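Side-chain contacts in transcriptional regulator, MarR family (PDB 3CDH), which probably binds DNA as a dimeric winged helix-turn-helix transcription factor, as other members of the MarR family do: residues Ser29-Asp34 with Arg119-Arg124; Arg37-Arg42 with Arg108-Ser113; Trp46-Cys51 with Arg76-Met81; Ala50-Asn55 with Thr61-Leu66; Arg124-Leu129 with Arg136-Leu141. One frame throughout, in Å; residues are numbered along the deposited sequence. Where two conformers were deposited one is given.

Overall arrangement
Helix 105-130 runs through much of the chain and ties three of the contacts together. Interaction 2 lies near its start, interaction 1 farther along with its centre about 13 Å away, and interaction 5 toward its end, a further 12 Å on. Interactions 1 and 2 both pair it with helix 17-38 or the turn after it. Interactions 3 and 4, centres about 9 Å apart, share helix 43-54 and build the core of the winged helix-turn-helix domain. Along the chain, they fall between the two halves of interactions 1 and 2, while interaction 5 follows. Helix 105-130 thus links a probable DNA-binding end to interaction 5; the second subunit touches both ends.

Interaction 1: Ser29-Asp34 with Arg119-Arg124; sequences SAQFHD and RAHETR
F32 and H121 carry this contact as a T-shaped (edge-to-face) pair: the rim of the phenyl ring points at the face of the imidazole, with centroids 5.4 Å apart and planes at 75°. The nearest atoms are F32 CD1 and H121 CD2, 3.8 Å from each other, and CD1 lies over the imidazole toward its rim. The two rings take different first torsions to get there. In F32, CG stands opposite the backbone N (chi1 -164°), whereas H121 swings its ring back beside its own N, with CG trans to the carbonyl carbon (chi1 -78°, in one of two modelled conformers). R124 folds back from one turn later, its chain bent at chi2 and chi3, and in this conformer of H121 its NH1 lies over the other face of the imidazole, the guanidinium being met edge-on. Q31 comes in beside this pair on a chain extended beyond CG. Its amide, whose two ends are probably exchanged in the model, lies nearly coplanar with the guanidinium of R124 and at a steep tilt to the imidazole. F32 is buried, while Q31 and R124 lie at the surface. The segments, on helices 17-38 and 105-130, run roughly antiparallel with 10.6 Å between their axes. F32 also presses on S117 and A118, meets W46 of helix 43-54 edge-to-face, and packs on Y16 of the second subunit.

Interaction 2: Arg37-Arg42 with Arg108-Ser113; sequences RAQGLR and RALAES
The flat group that touches across this contact is the amide of Q39, and it uses its oxygen end rather than a face: OE1 lies 3.9 Å from L110 CD1. A water approaches the same oxygen from well above the amide plane, giving a weak hydrogen bond to Q39 OE1 at 2.9 Å. That water is also 2.7 Å from S113 OG, so it bridges the turn to the helix, and no direct polar bond joins the two segments. Q39, modelled in two conformers, reaches this place by a bend at chi2 (-91°), which turns the amide back across L110. Q39 and L110 lie alongside each other, pointing opposite ways.

Beside the amide, L41 and L110 make the apolar part, with L41 CD1 4.3 Å from L110 CD2. L110 presents both methyls to the turn because CG stands trans to the backbone N (chi1 176°): CD1 goes to the amide, CD2 to L41. The backbone places Q39 and L41 by means of a Schellman motif, in which G40 with positive phi ends helix 17-38. R42 then takes the N-cap position of helix 43-54 and forms a salt bridge with E45. This surface contact thus rests the link between helices 17-38 and 43-54 on helix 105-130, where L114 also touches Q39 and L41, while L110 and A111 reach down to L49 of helix 43-54.

Interaction 3: Trp46-Cys51 with Arg76-Met81; sequences WRVLAC and RIVDQM
V48 and L49 meet M81, a selenomethionine, in the hydrophobic core of the winged helix-turn-helix domain, where segments 46-51 and 76-81 of helices 43-54 and 71-84 cross at 78°. By analogy with other MarR proteins, helix 71-84 is probably the recognition helix, and the contact joins it to helix 43-54.

In sequence order, W46 takes no part in the crossing; its indole meets F32 edge-to-face and packs on L114 and A118 of helix 105-130, and the methyl of A50, one turn on, rests against a face of that indole. V48 comes next and points toward helix 71-84, its two methyls dividing the work. CG1, trans to the backbone N (chi1 158°), meets the end of M81 tip to tip, 3.7 Å from M81 CE. CG2, on the side of the backbone N, goes to V78 instead, at 4.3 Å from V78 CG2. L49 leaves its helix more to one side, yet its far end returns toward M81 and passes it at a slant. The same leucine continues onto A111 and L114 of helix 105-130, and C51 turns to helix 60-67. All four residues that touch are buried, and every contact between them is apolar.

M81 runs extended as far as its selenium, which puts SE 3.8 Å from V48 CG1. The bend at chi3 (78°) then carries CE onto L49, 3.6 Å from L49 CD2.

Interaction 4: Ala50-Asn55 with Thr61-Leu66; sequences ACLVDN and TRLAKL
C51 and L66 share one first torsion, SG and CG each trans to the carbonyl carbon (chi1 -63° and -68°), and with it the sulfur of C51 comes to rest on the base of L66. The distance from C51 SG to L66 CB is 3.7 Å, and L66 CD1 lies 4.0 Å from the same SG. The other partner of C51 is L63, which leaves its backbone to one side but brings CD1 back across the gap. There L63 CD1 touches C51 CB, so the cysteine rests against two leucines one turn apart, L63 at its CB and L66 at its SG. The L63 methyl also reaches L52 CD2, at 4.2 Å, and so straddles two consecutive residues of helix 43-54.

No hydrogen bond crosses between the segments; methyls, methylenes and a sulfur do the work. M58, in the short strand joining the helices, packs on C51, L52, L63 and L66, while V101 of the sheet touches L52 and L63. Toward the second subunit, L66 meets Y19 of that chain. With segments 50-54 and 61-66 inclined at 125°, this is the hydrophobic seam between helix 43-54 and helix 60-67, the latter being the first helix of the helix-turn-helix in a MarR-type winged domain.

Interaction 5: Arg124-Leu129 with Arg136-Leu141; sequences RLLSAL and RIKGVL
L126 and L129 face I137 and K138 where helix 124-129 and the start of helix 137-141 stand nearly at right angles (100°), axes 12.7 Å apart. I137 makes its contact with its branch methyl, while the leucines and the lysine stem reach across from their own sides: CG2 of I137 lies 3.7 Å from L129 CD1 and 4.1 Å from L126 CD2, so one methyl is shared by two leucines a turn apart. The rest of I137, with CG1 trans to the backbone N (chi1 175°), leads away from them. L126 forks, sending CD2 to I137 and CD1 to the aliphatic stem of K138, 3.9 Å from K138 CE. That stem is extended beyond CG and crosses L126 at about a right angle.

Both faces continue onto the second subunit, where L129 meets V147 and I137 meets V140 of that chain, consistent with the helical dimer interface of MarR proteins. The charged tip of K138 lies past the leucine: NZ hydrogen-bonds G15 O of the second subunit and forms a salt bridge with E122. The lysine is thus apolar along its length and ionic at its end, fastening helix 137-147 to both helix 105-130 and the partner chain.

Interaction 1: Ser29-Asp34 with Arg119-Arg124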
# COMPACT_ATOMS: atom_id res chain seq x y z
N SER B 29 0.53 -4.60 8.05
CA SER B 29 -0.21 -3.53 8.73
C SER B 29 -1.49 -4.01 9.41
O SER B 29 -1.99 -3.37 10.34
CB SER B 29 -0.59 -2.45 7.73
OG SER B 29 0.45 -1.52 7.56
N ALA B 30 -2.02 -5.12 8.92
CA ALA B 30 -3.36 -5.57 9.34
C ALA B 30 -3.54 -5.58 10.86
O ALA B 30 -4.51 -4.99 11.38
CB ALA B 30 -3.72 -6.93 8.71
N GLN B 31 -2.61 -6.19 11.57
CA GLN B 31 -2.80 -6.33 13.01
C GLN B 31 -2.79 -4.98 13.72
O GLN B 31 -3.65 -4.69 14.54
CB GLN B 31 -1.78 -7.28 13.61
CG GLN B 31 -2.25 -8.02 14.88
CD GLN B 31 -1.06 -8.67 15.63
OE1 GLN B 31 -0.68 -9.83 15.34
NE2 GLN B 31 -0.43 -7.90 16.56
N PHE B 32 -1.85 -4.12 13.38
CA PHE B 32 -1.83 -2.82 13.99
C PHE B 32 -3.05 -1.98 13.62
O PHE B 32 -3.58 -1.24 14.46
CB PHE B 32 -0.56 -2.06 13.66
CG PHE B 32 -0.35 -0.90 14.57
CD1 PHE B 32 -0.18 -1.10 15.94
CD2 PHE B 32 -0.40 0.40 14.08
CE1 PHE B 32 -0.04 -0.04 16.80
CE2 PHE B 32 -0.24 1.49 14.94
CZ PHE B 32 -0.06 1.27 16.31
N HIS B 33 -3.48 -2.09 12.36
CA HIS B 33 -4.67 -1.37 11.97
C HIS B 33 -5.89 -1.86 12.77
O HIS B 33 -6.70 -1.04 13.19
CB HIS B 33 -4.89 -1.39 10.45
CG HIS B 33 -3.87 -0.60 9.68
ND1 HIS B 33 -3.82 -0.61 8.30
CD2 HIS B 33 -2.85 0.21 10.08
CE1 HIS B 33 -2.82 0.16 7.89
NE2 HIS B 33 -2.21 0.66 8.95
N ASP B 34 -5.98 -3.16 13.04
CA ASP B 34 -6.99 -3.70 13.96
C ASP B 34 -7.04 -2.94 15.30
O ASP B 34 -8.12 -2.63 15.85
CB ASP B 34 -6.77 -5.20 14.25
CG ASP B 34 -6.95 -6.10 13.02
OD1 ASP B 34 -7.70 -5.72 12.09
OD2 ASP B 34 -6.33 -7.20 13.00
N ARG B 119 5.66 0.39 17.94
CA ARG B 119 7.03 -0.10 18.07
C ARG B 119 7.07 -1.55 18.55
O ARG B 119 7.82 -2.36 18.02
CB ARG B 119 7.85 0.76 19.01
CG ARG B 119 8.32 2.08 18.47
CD ARG B 119 9.22 2.76 19.52
NE ARG B 119 9.38 4.20 19.34
CZ ARG B 119 10.26 4.78 18.51
NH1 ARG B 119 11.07 4.02 17.75
NH2 ARG B 119 10.33 6.12 18.44
N ALA B 120 6.26 -1.86 19.55
CA ALA B 120 6.23 -3.21 20.14
C ALA B 120 5.75 -4.24 19.12
O ALA B 120 6.33 -5.32 19.02
CB ALA B 120 5.39 -3.24 21.40
N HIS B 121 4.70 -3.88 18.38
CA HIS B 121 4.16 -4.71 17.30
C HIS B 121 5.22 -4.94 16.19
O HIS B 121 5.31 -6.04 15.63
CB HIS B 121 2.90 -4.04 16.72
CG HIS B 121 1.65 -4.21 17.55
ND1 HIS B 121 1.57 -3.84 18.88
CD2 HIS B 121 0.41 -4.67 17.22
CE1 HIS B 121 0.35 -4.07 19.33
NE2 HIS B 121 -0.37 -4.58 18.34
N GLU B 122 6.00 -3.90 15.89
CA GLU B 122 7.08 -3.96 14.92
C GLU B 122 8.18 -4.88 15.41
O GLU B 122 8.74 -5.66 14.63
CB GLU B 122 7.65 -2.57 14.65
CG GLU B 122 8.89 -2.58 13.73
CD GLU B 122 9.51 -1.23 13.52
OE1 GLU B 122 9.70 -0.47 14.48
OE2 GLU B 122 9.82 -0.91 12.37
N THR B 123 8.48 -4.82 16.70
CA THR B 123 9.54 -5.65 17.25
C THR B 123 9.10 -7.10 17.25
O THR B 123 9.90 -7.99 16.95
CB THR B 123 9.98 -5.22 18.67
OG1 THR B 123 10.10 -3.80 18.72
CG2 THR B 123 11.34 -5.84 19.01
N ARG B 124 7.83 -7.33 17.55
CA ARG B 124 7.28 -8.67 17.49
C ARG B 124 7.60 -9.24 16.11
O ARG B 124 8.20 -10.31 15.97
CB ARG B 124 5.77 -8.64 17.71
CG ARG B 124 5.17 -9.86 18.42
CD ARG B 124 4.58 -9.53 19.84
NE ARG B 124 3.77 -8.30 19.93
CZ ARG B 124 2.65 -8.01 19.23
NH1 ARG B 124 2.02 -6.85 19.42
NH2 ARG B 124 2.15 -8.87 18.33

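Interaction 2: Arg37-Arg42 with Arg108-Ser113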
# COMPACT_ATOMS: atom_id res chain seq x y z
N ARG B 37 -8.31 0.70 14.92
CA ARG B 37 -9.75 0.62 14.72
C ARG B 37 -10.44 0.49 16.08
O ARG B 37 -11.37 1.24 16.38
CB ARG B 37 -10.08 -0.57 13.80
CG ARG B 37 -11.38 -0.46 12.98
CD ARG B 37 -11.36 -1.30 11.66
NE ARG B 37 -10.28 -0.87 10.77
CZ ARG B 37 -9.24 -1.62 10.43
NH1 ARG B 37 -9.15 -2.88 10.88
NH2 ARG B 37 -8.29 -1.13 9.63
N ALA B 38 -9.94 -0.43 16.91
CA ALA B 38 -10.46 -0.65 18.26
C ALA B 38 -10.41 0.59 19.14
O ALA B 38 -11.29 0.79 19.99
CB ALA B 38 -9.75 -1.80 18.92
N GLN B 39 -9.37 1.40 18.93
CA GLN B 39 -9.15 2.68 19.61
C GLN B 39 -10.09 3.77 19.10
O GLN B 39 -9.98 4.92 19.53
CB GLN B 39 -7.71 3.15 19.38
CG GLN B 39 -6.63 2.48 20.20
CD GLN B 39 -6.36 3.23 21.51
OE1 GLN B 39 -5.99 4.42 21.51
NE2 GLN B 39 -6.55 2.53 22.65
N GLY B 40 -11.00 3.44 18.18
CA GLY B 40 -11.88 4.42 17.53
C GLY B 40 -11.23 5.39 16.54
O GLY B 40 -11.81 6.45 16.23
N LEU B 41 -10.04 5.04 16.05
CA LEU B 41 -9.25 5.88 15.17
C LEU B 41 -9.19 5.37 13.74
O LEU B 41 -9.21 4.15 13.50
CB LEU B 41 -7.82 5.97 15.70
CG LEU B 41 -7.59 7.03 16.76
CD1 LEU B 41 -6.15 6.97 17.18
CD2 LEU B 41 -7.93 8.38 16.19
N ARG B 42 -9.07 6.29 12.78
CA ARG B 42 -8.89 5.92 11.38
C ARG B 42 -7.40 5.88 11.03
O ARG B 42 -6.57 6.59 11.65
CB ARG B 42 -9.61 6.90 10.48
CG ARG B 42 -11.07 6.68 10.37
CD ARG B 42 -11.76 7.89 9.75
NE ARG B 42 -11.30 9.12 10.41
CZ ARG B 42 -11.55 10.37 9.98
NH1 ARG B 42 -11.08 11.42 10.66
NH2 ARG B 42 -12.28 10.57 8.87
N ARG B 108 -0.45 14.81 21.83
CA ARG B 108 0.88 14.29 22.07
C ARG B 108 0.83 13.07 22.98
O ARG B 108 1.60 12.11 22.80
CB ARG B 108 1.78 15.40 22.62
CG ARG B 108 3.26 15.09 22.70
CD ARG B 108 4.10 16.39 22.86
NE ARG B 108 4.40 17.09 21.59
CZ ARG B 108 5.05 16.56 20.54
NH1 ARG B 108 5.44 15.28 20.55
NH2 ARG B 108 5.28 17.29 19.44
N ALA B 109 -0.09 13.06 23.92
CA ALA B 109 -0.21 11.90 24.82
C ALA B 109 -0.64 10.67 24.03
O ALA B 109 -0.10 9.57 24.21
CB ALA B 109 -1.20 12.18 25.95
N LEU B 110 -1.61 10.88 23.13
CA LEU B 110 -2.22 9.81 22.40
C LEU B 110 -1.20 9.25 21.42
O LEU B 110 -0.97 8.04 21.37
CB LEU B 110 -3.45 10.32 21.68
CG LEU B 110 -4.17 9.32 20.78
CD1 LEU B 110 -4.46 7.99 21.51
CD2 LEU B 110 -5.45 9.93 20.19
N ALA B 111 -0.56 10.15 20.67
CA ALA B 111 0.50 9.76 19.75
C ALA B 111 1.55 8.97 20.47
O ALA B 111 2.04 7.96 19.95
CB ALA B 111 1.12 10.98 19.11
N GLU B 112 1.88 9.38 21.69
CA GLU B 112 2.94 8.68 22.37
C GLU B 112 2.55 7.26 22.69
O GLU B 112 3.33 6.34 22.46
CB GLU B 112 3.42 9.42 23.58
CG GLU B 112 4.71 10.15 23.30
CD GLU B 112 4.84 11.45 24.09
OE1 GLU B 112 4.40 11.52 25.28
OE2 GLU B 112 5.40 12.40 23.52
N SER B 113 1.33 7.05 23.17
CA SER B 113 0.98 5.71 23.52
C SER B 113 0.77 4.83 22.29
O SER B 113 1.13 3.65 22.29
CB SER B 113 -0.17 5.66 24.52
OG SER B 113 -1.39 5.63 23.85
O HOH W 1 -3.40 4.18 22.76

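Interaction 3: Trp46-Cys51 with Arg76-Met81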
# COMPACT_ATOMS: atom_id res chain seq x y z
N TRP B 46 -4.06 8.06 12.59
CA TRP B 46 -2.88 7.55 13.26
C TRP B 46 -1.59 8.00 12.56
O TRP B 46 -0.59 8.32 13.23
CB TRP B 46 -2.98 6.03 13.41
CG TRP B 46 -1.76 5.30 13.08
CD1 TRP B 46 -1.55 4.56 11.96
CD2 TRP B 46 -0.57 5.19 13.86
NE1 TRP B 46 -0.31 3.99 11.99
CE2 TRP B 46 0.33 4.36 13.15
CE3 TRP B 46 -0.16 5.71 15.10
CZ2 TRP B 46 1.61 4.04 13.61
CZ3 TRP B 46 1.12 5.40 15.56
CH2 TRP B 46 1.99 4.58 14.81
N ARG B 47 -1.62 8.05 11.24
CA ARG B 47 -0.43 8.43 10.51
C ARG B 47 -0.07 9.86 10.82
O ARG B 47 1.11 10.18 11.03
CB ARG B 47 -0.61 8.22 9.02
CG ARG B 47 -0.68 6.77 8.67
CD ARG B 47 -0.91 6.54 7.21
NE ARG B 47 -0.78 5.12 6.88
CZ ARG B 47 -0.99 4.62 5.66
NH1 ARG B 47 -1.35 5.43 4.64
NH2 ARG B 47 -0.85 3.31 5.45
N VAL B 48 -1.08 10.74 10.89
CA VAL B 48 -0.80 12.11 11.26
C VAL B 48 -0.13 12.14 12.63
O VAL B 48 0.90 12.82 12.80
CB VAL B 48 -2.04 12.98 11.28
CG1 VAL B 48 -1.80 14.21 12.17
CG2 VAL B 48 -2.39 13.37 9.88
N LEU B 49 -0.69 11.38 13.58
CA LEU B 49 -0.08 11.28 14.91
C LEU B 49 1.32 10.71 14.85
O LEU B 49 2.25 11.23 15.49
CB LEU B 49 -0.94 10.45 15.86
CG LEU B 49 -2.32 11.03 16.18
CD1 LEU B 49 -3.05 9.99 16.97
CD2 LEU B 49 -2.25 12.34 16.96
N ALA B 50 1.50 9.64 14.08
CA ALA B 50 2.83 9.08 13.92
C ALA B 50 3.83 10.13 13.38
O ALA B 50 4.96 10.25 13.89
CB ALA B 50 2.79 7.84 13.08
N CYS B 51 3.41 10.92 12.39
CA CYS B 51 4.31 11.96 11.85
C CYS B 51 4.61 13.07 12.80
O CYS B 51 5.65 13.70 12.66
CB CYS B 51 3.74 12.62 10.61
SG CYS B 51 3.53 11.51 9.30
N ARG B 76 -8.99 17.63 5.13
CA ARG B 76 -10.26 17.28 5.75
C ARG B 76 -9.98 16.53 7.03
O ARG B 76 -10.56 16.85 8.09
CB ARG B 76 -11.17 16.51 4.81
CG ARG B 76 -12.04 17.45 3.95
CD ARG B 76 -12.99 16.76 2.95
NE ARG B 76 -12.34 15.69 2.15
CZ ARG B 76 -11.92 15.80 0.87
NH1 ARG B 76 -12.06 16.95 0.20
NH2 ARG B 76 -11.36 14.75 0.26
N ILE B 77 -9.03 15.60 6.95
CA ILE B 77 -8.66 14.84 8.12
C ILE B 77 -8.04 15.68 9.20
O ILE B 77 -8.47 15.60 10.36
CB ILE B 77 -7.82 13.62 7.80
CG1 ILE B 77 -8.78 12.51 7.43
CG2 ILE B 77 -7.07 13.15 9.04
CD1 ILE B 77 -8.25 11.65 6.42
N VAL B 78 -7.07 16.51 8.84
CA VAL B 78 -6.45 17.33 9.84
C VAL B 78 -7.50 18.23 10.45
O VAL B 78 -7.52 18.37 11.66
CB VAL B 78 -5.28 18.13 9.28
CG1 VAL B 78 -4.88 19.23 10.25
CG2 VAL B 78 -4.08 17.18 8.99
N ASP B 79 -8.39 18.82 9.65
CA ASP B 79 -9.44 19.66 10.25
C ASP B 79 -10.25 18.93 11.31
O ASP B 79 -10.65 19.53 12.32
CB ASP B 79 -10.42 20.16 9.22
CG ASP B 79 -9.81 21.15 8.27
OD1 ASP B 79 -8.78 21.79 8.59
OD2 ASP B 79 -10.39 21.28 7.18
N GLN B 80 -10.52 17.66 11.06
CA GLN B 80 -11.36 16.89 11.99
C GLN B 80 -10.62 16.69 13.30
O GLN B 80 -11.22 16.81 14.37
CB GLN B 80 -11.75 15.55 11.40
CG GLN B 80 -12.69 15.69 10.26
CD GLN B 80 -12.97 14.35 9.61
OE1 GLN B 80 -12.07 13.53 9.40
NE2 GLN B 80 -14.25 14.12 9.30
N MSE B 81 -9.33 16.39 13.21
CA MSE B 81 -8.50 16.23 14.37
C MSE B 81 -8.37 17.55 15.13
O MSE B 81 -8.34 17.58 16.36
CB MSE B 81 -7.14 15.70 13.95
CG MSE B 81 -7.22 14.33 13.38
SE MSE B 81 -5.49 13.71 12.71
CE MSE B 81 -4.63 13.23 14.37

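Interaction 4: Ala50-Asn55 with Thr61-Leu66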
# COMPACT_ATOMS: atom_id res chain seq x y z
N ALA B 50 1.50 9.64 14.08
CA ALA B 50 2.83 9.08 13.92
C ALA B 50 3.83 10.13 13.38
O ALA B 50 4.96 10.25 13.89
CB ALA B 50 2.79 7.84 13.08
N CYS B 51 3.41 10.92 12.39
CA CYS B 51 4.31 11.96 11.85
C CYS B 51 4.61 13.07 12.80
O CYS B 51 5.65 13.70 12.66
CB CYS B 51 3.74 12.62 10.61
SG CYS B 51 3.53 11.51 9.30
N LEU B 52 3.70 13.37 13.72
CA LEU B 52 3.89 14.56 14.55
C LEU B 52 4.52 14.26 15.90
O LEU B 52 4.86 15.19 16.61
CB LEU B 52 2.59 15.34 14.72
CG LEU B 52 2.00 16.00 13.48
CD1 LEU B 52 0.72 16.64 13.87
CD2 LEU B 52 2.91 17.04 12.90
N VAL B 53 4.68 12.99 16.24
CA VAL B 53 5.25 12.63 17.52
C VAL B 53 6.67 13.19 17.73
O VAL B 53 6.91 13.80 18.76
CB VAL B 53 5.14 11.12 17.79
CG1 VAL B 53 6.27 10.36 17.13
CG2 VAL B 53 5.10 10.85 19.28
N ASP B 54 7.59 13.02 16.76
CA ASP B 54 8.94 13.62 16.90
C ASP B 54 8.95 15.08 16.56
O ASP B 54 9.50 15.86 17.31
CB ASP B 54 10.01 13.00 16.01
CG ASP B 54 9.86 11.55 15.85
OD1 ASP B 54 10.52 10.77 16.60
OD2 ASP B 54 9.08 11.19 14.95
N ASN B 55 8.40 15.44 15.42
CA ASN B 55 8.47 16.79 14.92
C ASN B 55 7.61 17.77 15.73
O ASN B 55 6.62 17.39 16.33
CB ASN B 55 8.07 16.79 13.46
CG ASN B 55 8.70 15.62 12.68
OD1 ASN B 55 8.35 14.44 12.86
ND2 ASN B 55 9.65 15.95 11.80
N THR B 61 1.20 19.87 3.67
CA THR B 61 1.65 19.26 2.42
C THR B 61 2.66 18.13 2.67
O THR B 61 2.61 17.10 1.98
CB THR B 61 2.18 20.31 1.43
OG1 THR B 61 3.29 20.98 2.01
CG2 THR B 61 1.10 21.37 1.12
N ARG B 62 3.54 18.29 3.66
CA ARG B 62 4.48 17.22 4.01
C ARG B 62 3.74 16.08 4.73
O ARG B 62 4.01 14.89 4.49
CB ARG B 62 5.66 17.73 4.85
CG ARG B 62 6.62 16.66 5.42
CD ARG B 62 7.72 16.17 4.43
NE ARG B 62 8.65 15.21 5.06
CZ ARG B 62 9.38 14.30 4.40
NH1 ARG B 62 9.32 14.20 3.08
NH2 ARG B 62 10.16 13.47 5.09
N LEU B 63 2.80 16.44 5.60
CA LEU B 63 2.00 15.44 6.26
C LEU B 63 1.30 14.58 5.21
O LEU B 63 1.28 13.36 5.33
CB LEU B 63 0.95 16.12 7.13
CG LEU B 63 0.63 15.76 8.57
CD1 LEU B 63 1.75 15.08 9.33
CD2 LEU B 63 0.32 17.10 9.18
N ALA B 64 0.76 15.22 4.17
CA ALA B 64 0.13 14.48 3.09
C ALA B 64 1.10 13.49 2.42
O ALA B 64 0.81 12.30 2.31
CB ALA B 64 -0.51 15.41 2.10
N LYS B 65 2.26 13.96 2.00
CA LYS B 65 3.22 13.07 1.40
C LYS B 65 3.64 11.93 2.32
O LYS B 65 3.73 10.79 1.87
CB LYS B 65 4.41 13.85 0.86
CG LYS B 65 4.01 14.77 -0.29
CD LYS B 65 5.18 15.62 -0.79
CE LYS B 65 4.69 16.97 -1.41
NZ LYS B 65 5.62 17.52 -2.47
N LEU B 66 3.88 12.20 3.60
CA LEU B 66 4.25 11.12 4.52
C LEU B 66 3.13 10.16 4.73
O LEU B 66 3.36 8.97 4.89
CB LEU B 66 4.76 11.63 5.85
CG LEU B 66 6.11 12.35 5.74
CD1 LEU B 66 6.50 12.97 7.06
CD2 LEU B 66 7.22 11.42 5.22

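Interaction 5: Arg124-Leu129 with Arg136-Leu141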
# COMPACT_ATOMS: atom_id res chain seq x y z
N ARG B 124 7.83 -7.33 17.55
CA ARG B 124 7.28 -8.67 17.49
C ARG B 124 7.60 -9.24 16.11
O ARG B 124 8.20 -10.31 15.97
CB ARG B 124 5.77 -8.64 17.71
CG ARG B 124 5.17 -9.86 18.42
CD ARG B 124 4.58 -9.53 19.84
NE ARG B 124 3.77 -8.30 19.93
CZ ARG B 124 2.65 -8.01 19.23
NH1 ARG B 124 2.02 -6.85 19.42
NH2 ARG B 124 2.15 -8.87 18.33
N LEU B 125 7.23 -8.49 15.08
CA LEU B 125 7.40 -8.96 13.72
C LEU B 125 8.88 -9.14 13.30
O LEU B 125 9.26 -10.15 12.69
CB LEU B 125 6.63 -8.05 12.77
CG LEU B 125 6.72 -8.28 11.28
CD1 LEU B 125 6.36 -9.71 10.90
CD2 LEU B 125 5.79 -7.32 10.60
N LEU B 126 9.72 -8.16 13.62
CA LEU B 126 11.13 -8.24 13.26
C LEU B 126 11.78 -9.45 13.87
O LEU B 126 12.64 -10.07 13.25
CB LEU B 126 11.88 -6.98 13.67
CG LEU B 126 11.61 -5.75 12.81
CD1 LEU B 126 12.25 -4.54 13.43
CD2 LEU B 126 12.09 -5.96 11.38
N SER B 127 11.38 -9.77 15.10
CA SER B 127 11.84 -10.98 15.77
C SER B 127 11.52 -12.18 14.89
O SER B 127 12.40 -12.93 14.50
CB SER B 127 11.19 -11.13 17.15
OG SER B 127 11.55 -12.37 17.76
N ALA B 128 10.24 -12.33 14.56
CA ALA B 128 9.77 -13.45 13.77
C ALA B 128 10.55 -13.57 12.46
O ALA B 128 10.73 -14.67 11.95
CB ALA B 128 8.27 -13.31 13.50
N LEU B 129 11.04 -12.45 11.95
CA LEU B 129 11.78 -12.42 10.70
C LEU B 129 13.27 -12.71 10.83
O LEU B 129 13.92 -13.12 9.87
CB LEU B 129 11.62 -11.06 10.04
CG LEU B 129 10.27 -10.69 9.47
CD1 LEU B 129 10.48 -9.43 8.71
CD2 LEU B 129 9.72 -11.79 8.57
N ARG B 136 16.65 -8.60 7.05
CA ARG B 136 17.03 -7.20 6.76
C ARG B 136 16.02 -6.45 5.87
O ARG B 136 16.40 -5.54 5.12
CB ARG B 136 18.44 -7.12 6.16
CG ARG B 136 19.56 -7.57 7.08
CD ARG B 136 20.93 -7.25 6.45
NE ARG B 136 21.99 -8.12 6.98
CZ ARG B 136 22.72 -7.87 8.08
NH1 ARG B 136 22.52 -6.75 8.81
NH2 ARG B 136 23.66 -8.74 8.47
N ILE B 137 14.74 -6.82 5.99
CA ILE B 137 13.64 -6.16 5.28
C ILE B 137 13.74 -4.62 5.33
O ILE B 137 13.50 -3.94 4.35
CB ILE B 137 12.24 -6.65 5.80
CG1 ILE B 137 11.08 -5.88 5.17
CG2 ILE B 137 12.09 -6.46 7.29
CD1 ILE B 137 10.68 -6.33 3.79
N LYS B 138 14.13 -4.08 6.47
CA LYS B 138 14.17 -2.65 6.62
C LYS B 138 15.22 -1.96 5.74
O LYS B 138 14.92 -0.92 5.14
CB LYS B 138 14.42 -2.30 8.05
CG LYS B 138 13.19 -2.30 8.89
CD LYS B 138 13.49 -1.35 10.03
CE LYS B 138 12.48 -1.44 11.09
NZ LYS B 138 12.83 -0.44 12.09
N GLY B 139 16.44 -2.50 5.67
CA GLY B 139 17.46 -1.91 4.83
C GLY B 139 17.05 -2.09 3.39
O GLY B 139 17.20 -1.21 2.54
N VAL B 140 16.48 -3.25 3.12
CA VAL B 140 16.07 -3.57 1.78
C VAL B 140 15.13 -2.48 1.28
O VAL B 140 15.34 -1.93 0.19
CB VAL B 140 15.41 -4.96 1.74
CG1 VAL B 140 14.68 -5.19 0.41
CG2 VAL B 140 16.46 -6.04 1.97
N LEU B 141 14.12 -2.15 2.10
CA LEU B 141 13.08 -1.20 1.70
C LEU B 141 13.66 0.21 1.62
O LEU B 141 13.36 0.96 0.68
CB LEU B 141 11.86 -1.28 2.63
CG LEU B 141 11.12 -2.61 2.74
CD1 LEU B 141 10.11 -2.56 3.86
CD2 LEU B 141 10.45 -2.98 1.43